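Local coordinates for BH2358 protein (Bacillus halodurans C-125, PDB 2RBD) that is of unknown function but is probably a spore coat protein, built as a four-helix bundle that belongs to a ferritin-like clan, at residues 39-48 with 96-107. Numbering follows the deposited sequence. Where two conformers were deposited one is given.
Sequences FINHTGDEDL and ARFNDPEISATI
D100, in the first turn of helix 100-124, receives two successive backbone amides from the turn joining helix 16-42 to helix 46-72. G44 N reaches D100 OD1 on its syn lone pair at 3.1 Å, while D45 N meets D100 OD2 from above the carboxylate plane at 3.2 Å. A carboxylate suits this place because its two oxygens serve both N-H groups at once, and OD1 also makes a salt bridge with R97. An asparagine here would probably leave one of the two turn amides without its acceptor and R97 without its carboxylate mate. R97 itself grips H42 O side-on, through NE (2.8 Å) and NH2 (2.9 Å), with the oxygen close to the guanidinium plane; a bend at chi2 (113°) turns the guanidinium edge toward it. H42 offers an acceptor and a donor on one flat ring: ND1 accepts from F98 N at 3.0 Å in a nearly straight bond (175°) tilted from the imidazole plane, and NE2 donates to A96 O of the second subunit. Three helices of the ferritin-like four-helix bundle meet at this end, beside a subunit interface. Here F39, H42 and F98 form an aromatic cluster of two edge-to-face (T-shaped) pairs: F39 CE1 comes over the F98 face, and the F98 edge, at CD2, over the face of H42; F98 also meets F98 of the second subunit. I103 lays CG1 over the F39 ring in a CH-pi contact (4.2 Å to the centroid), and its branching lets CG2 touch F39 too while CD1 reaches T43 OG1. T106 CG2 touches the F39 edge, and L48 packs CD2 against D100 O and I103 CG2. Further out, D45 caps helix 46-72 through OD1 to L48 N, its OD2 held by K155, and T43 OG1 donates to F39 O.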
loop_
_atom_site.group_PDB
_atom_site.type_symbol
_atom_site.label_atom_id
_atom_site.label_comp_id
_atom_site.label_asym_id
_atom_site.label_seq_id
_atom_site.Cartn_x
_atom_site.Cartn_y
_atom_site.Cartn_z
ATOM N N PHE A 39 -19.196 1.059 -18.788
ATOM C CA PHE A 39 -19.092 2.522 -18.740
ATOM C C PHE A 39 -19.161 3.189 -20.113
ATOM O O PHE A 39 -19.725 4.254 -20.222
ATOM C CB PHE A 39 -17.814 2.948 -18.051
ATOM C CG PHE A 39 -17.806 2.780 -16.544
ATOM C CD1 PHE A 39 -18.961 2.668 -15.780
ATOM C CD2 PHE A 39 -16.598 2.822 -15.891
ATOM C CE1 PHE A 39 -18.887 2.552 -14.382
ATOM C CE2 PHE A 39 -16.509 2.698 -14.510
ATOM C CZ PHE A 39 -17.660 2.550 -13.768
ATOM N N ILE A 40 -18.622 2.568 -21.156
ATOM C CA ILE A 40 -18.753 3.133 -22.505
ATOM C C ILE A 40 -20.224 3.378 -22.834
ATOM O O ILE A 40 -20.580 4.404 -23.379
ATOM C CB ILE A 40 -18.088 2.204 -23.581
ATOM C CG1 ILE A 40 -16.600 2.542 -23.701
ATOM C CG2 ILE A 40 -18.756 2.325 -24.964
ATOM C CD1 ILE A 40 -15.770 1.342 -24.080
ATOM N N ASN A 41 -21.075 2.426 -22.474
ATOM C CA ASN A 41 -22.512 2.541 -22.702
ATOM C C ASN A 41 -23.219 3.590 -21.842
ATOM O O ASN A 41 -24.291 4.066 -22.220
ATOM C CB ASN A 41 -23.161 1.180 -22.538
ATOM C CG ASN A 41 -22.849 0.246 -23.714
ATOM O OD1 ASN A 41 -22.802 0.706 -24.843
ATOM N ND2 ASN A 41 -22.688 -1.032 -23.462
ATOM N N HIS A 42 -22.646 3.941 -20.696
ATOM C CA HIS A 42 -23.198 4.929 -19.770
ATOM C C HIS A 42 -22.691 6.332 -20.027
ATOM O O HIS A 42 -23.186 7.250 -19.448
ATOM C CB HIS A 42 -22.805 4.599 -18.311
ATOM C CG HIS A 42 -23.545 3.451 -17.715
ATOM N ND1 HIS A 42 -24.513 3.603 -16.761
ATOM C CD2 HIS A 42 -23.446 2.122 -17.924
ATOM C CE1 HIS A 42 -24.977 2.417 -16.396
ATOM N NE2 HIS A 42 -24.342 1.492 -17.090
ATOM N N THR A 43 -21.682 6.535 -20.852
ATOM C CA THR A 43 -20.995 7.812 -20.996
ATOM C C THR A 43 -21.623 8.669 -22.108
ATOM O O THR A 43 -21.893 8.138 -23.188
ATOM C CB THR A 43 -19.492 7.550 -21.395
ATOM O OG1 THR A 43 -18.826 6.771 -20.372
ATOM C CG2 THR A 43 -18.737 8.856 -21.628
ATOM N N GLY A 44 -21.736 9.961 -21.863
ATOM C CA GLY A 44 -22.136 10.899 -22.895
ATOM C C GLY A 44 -20.918 11.536 -23.559
ATOM O O GLY A 44 -20.812 11.601 -24.803
ATOM N N ASP A 45 -19.996 11.976 -22.718
ATOM C CA ASP A 45 -18.867 12.753 -23.157
ATOM C C ASP A 45 -17.920 11.990 -24.066
ATOM O O ASP A 45 -17.390 10.960 -23.690
ATOM C CB ASP A 45 -18.154 13.283 -21.935
ATOM C CG ASP A 45 -17.106 14.271 -22.282
ATOM O OD1 ASP A 45 -16.003 13.836 -22.646
ATOM O OD2 ASP A 45 -17.364 15.491 -22.185
ATOM N N GLU A 46 -17.657 12.513 -25.259
ATOM C CA GLU A 46 -16.855 11.767 -26.221
ATOM C C GLU A 46 -15.358 11.707 -25.855
ATOM O O GLU A 46 -14.655 10.744 -26.215
ATOM C CB GLU A 46 -17.069 12.330 -27.638
ATOM C CG GLU A 46 -18.513 12.159 -28.159
ATOM C CD GLU A 46 -19.059 10.727 -28.073
ATOM O OE1 GLU A 46 -18.424 9.791 -28.592
ATOM O OE2 GLU A 46 -20.144 10.535 -27.481
ATOM N N ASP A 47 -14.868 12.720 -25.159
ATOM C CA ASP A 47 -13.478 12.744 -24.713
ATOM C C ASP A 47 -13.238 11.681 -23.637
ATOM O O ASP A 47 -12.230 10.989 -23.645
ATOM C CB ASP A 47 -13.099 14.116 -24.179
ATOM C CG ASP A 47 -13.194 15.218 -25.250
ATOM O OD1 ASP A 47 -12.674 14.952 -26.346
ATOM O OD2 ASP A 47 -13.767 16.309 -24.977
ATOM N N LEU A 48 -14.197 11.530 -22.737
ATOM C CA LEU A 48 -14.102 10.472 -21.744
ATOM C C LEU A 48 -14.219 9.122 -22.427
ATOM O O LEU A 48 -13.448 8.199 -22.123
ATOM C CB LEU A 48 -15.195 10.657 -20.697
ATOM C CG LEU A 48 -15.335 9.539 -19.655
ATOM C CD1 LEU A 48 -14.020 9.315 -18.943
ATOM C CD2 LEU A 48 -16.449 9.886 -18.633
ATOM N N ALA A 96 -30.070 3.716 -12.488
ATOM C CA ALA A 96 -29.047 2.719 -12.848
ATOM C C ALA A 96 -27.867 3.324 -13.584
ATOM O O ALA A 96 -26.871 2.643 -13.867
ATOM C CB ALA A 96 -29.693 1.620 -13.702
ATOM N N ARG A 97 -27.965 4.605 -13.903
ATOM C CA ARG A 97 -27.006 5.275 -14.793
ATOM C C ARG A 97 -25.814 5.808 -14.021
ATOM O O ARG A 97 -25.980 6.499 -13.014
ATOM C CB ARG A 97 -27.697 6.465 -15.508
ATOM C CG ARG A 97 -26.740 7.619 -16.001
ATOM C CD ARG A 97 -26.623 7.772 -17.502
ATOM N NE ARG A 97 -25.313 8.298 -17.930
ATOM C CZ ARG A 97 -24.932 9.574 -18.007
ATOM N NH1 ARG A 97 -25.726 10.562 -17.608
ATOM N NH2 ARG A 97 -23.690 9.868 -18.424
ATOM N N PHE A 98 -24.604 5.557 -14.514
ATOM C CA PHE A 98 -23.416 6.199 -14.027
ATOM C C PHE A 98 -23.152 7.405 -14.888
ATOM O O PHE A 98 -23.205 7.348 -16.106
ATOM C CB PHE A 98 -22.214 5.245 -14.051
ATOM C CG PHE A 98 -22.345 4.117 -13.044
ATOM C CD1 PHE A 98 -21.951 4.277 -11.755
ATOM C CD2 PHE A 98 -22.920 2.932 -13.408
ATOM C CE1 PHE A 98 -22.120 3.214 -10.827
ATOM C CE2 PHE A 98 -23.099 1.904 -12.478
ATOM C CZ PHE A 98 -22.713 2.074 -11.207
ATOM N N ASN A 99 -22.893 8.497 -14.217
ATOM C CA ASN A 99 -22.683 9.769 -14.869
ATOM C C ASN A 99 -21.212 10.038 -15.112
ATOM O O ASN A 99 -20.366 9.533 -14.399
ATOM C CB ASN A 99 -23.309 10.869 -13.999
ATOM C CG ASN A 99 -24.781 10.604 -13.763
ATOM O OD1 ASN A 99 -25.551 10.620 -14.720
ATOM N ND2 ASN A 99 -25.163 10.247 -12.519
ATOM N N ASP A 100 -20.936 10.945 -16.043
ATOM C CA ASP A 100 -19.572 11.149 -16.528
ATOM C C ASP A 100 -18.549 11.494 -15.435
ATOM O O ASP A 100 -17.514 10.884 -15.370
ATOM C CB ASP A 100 -19.531 12.213 -17.633
ATOM C CG ASP A 100 -20.277 11.781 -18.877
ATOM O OD1 ASP A 100 -20.545 10.573 -19.050
ATOM O OD2 ASP A 100 -20.614 12.643 -19.687
ATOM N N PRO A 101 -18.850 12.469 -14.562
ATOM C CA PRO A 101 -17.866 12.760 -13.519
ATOM C C PRO A 101 -17.547 11.576 -12.613
ATOM O O PRO A 101 -16.387 11.378 -12.235
ATOM C CB PRO A 101 -18.531 13.857 -12.705
ATOM C CG PRO A 101 -19.583 14.390 -13.599
ATOM C CD PRO A 101 -20.035 13.331 -14.459
ATOM N N GLU A 102 -18.566 10.807 -12.276
ATOM C CA GLU A 102 -18.306 9.687 -11.401
ATOM C C GLU A 102 -17.594 8.528 -12.134
ATOM O O GLU A 102 -16.729 7.905 -11.522
ATOM C CB GLU A 102 -19.567 9.283 -10.665
ATOM C CG GLU A 102 -19.950 10.272 -9.552
ATOM C CD GLU A 102 -20.541 11.575 -10.058
ATOM O OE1 GLU A 102 -21.280 11.547 -11.071
ATOM O OE2 GLU A 102 -20.278 12.628 -9.426
ATOM N N ILE A 103 -17.842 8.326 -13.415
ATOM C CA ILE A 103 -17.103 7.359 -14.235
ATOM C C ILE A 103 -15.625 7.760 -14.269
ATOM O O ILE A 103 -14.738 6.949 -14.052
ATOM C CB ILE A 103 -17.658 7.304 -15.659
ATOM C CG1 ILE A 103 -19.047 6.648 -15.661
ATOM C CG2 ILE A 103 -16.726 6.484 -16.592
ATOM C CD1 ILE A 103 -19.832 6.862 -16.961
ATOM N N SER A 104 -15.377 9.037 -14.553
ATOM C CA SER A 104 -14.002 9.533 -14.612
ATOM C C SER A 104 -13.280 9.363 -13.293
ATOM O O SER A 104 -12.121 8.927 -13.270
ATOM C CB SER A 104 -13.976 10.997 -15.050
ATOM O OG SER A 104 -12.658 11.368 -15.421
ATOM N N ALA A 105 -13.942 9.703 -12.191
ATOM C CA ALA A 105 -13.385 9.524 -10.840
ATOM C C ALA A 105 -12.991 8.088 -10.579
ATOM O O ALA A 105 -11.907 7.834 -10.071
ATOM C CB ALA A 105 -14.381 9.967 -9.806
ATOM N N THR A 106 -13.873 7.164 -10.929
ATOM C CA THR A 106 -13.616 5.762 -10.762
ATOM C C THR A 106 -12.399 5.286 -11.512
ATOM O O THR A 106 -11.505 4.620 -10.952
ATOM C CB THR A 106 -14.842 4.953 -11.207
ATOM O OG1 THR A 106 -15.942 5.340 -10.386
ATOM C CG2 THR A 106 -14.605 3.447 -11.079
ATOM N N ILE A 107 -12.336 5.638 -12.783
ATOM C CA ILE A 107 -11.218 5.241 -13.593
ATOM C C ILE A 107 -9.910 5.862 -13.055
ATOM O O ILE A 107 -8.875 5.223 -12.989
ATOM C CB ILE A 107 -11.450 5.629 -15.060
ATOM C CG1 ILE A 107 -12.644 4.843 -15.586
ATOM C CG2 ILE A 107 -10.139 5.393 -15.875
ATOM C CD1 ILE A 107 -13.026 5.185 -16.990
#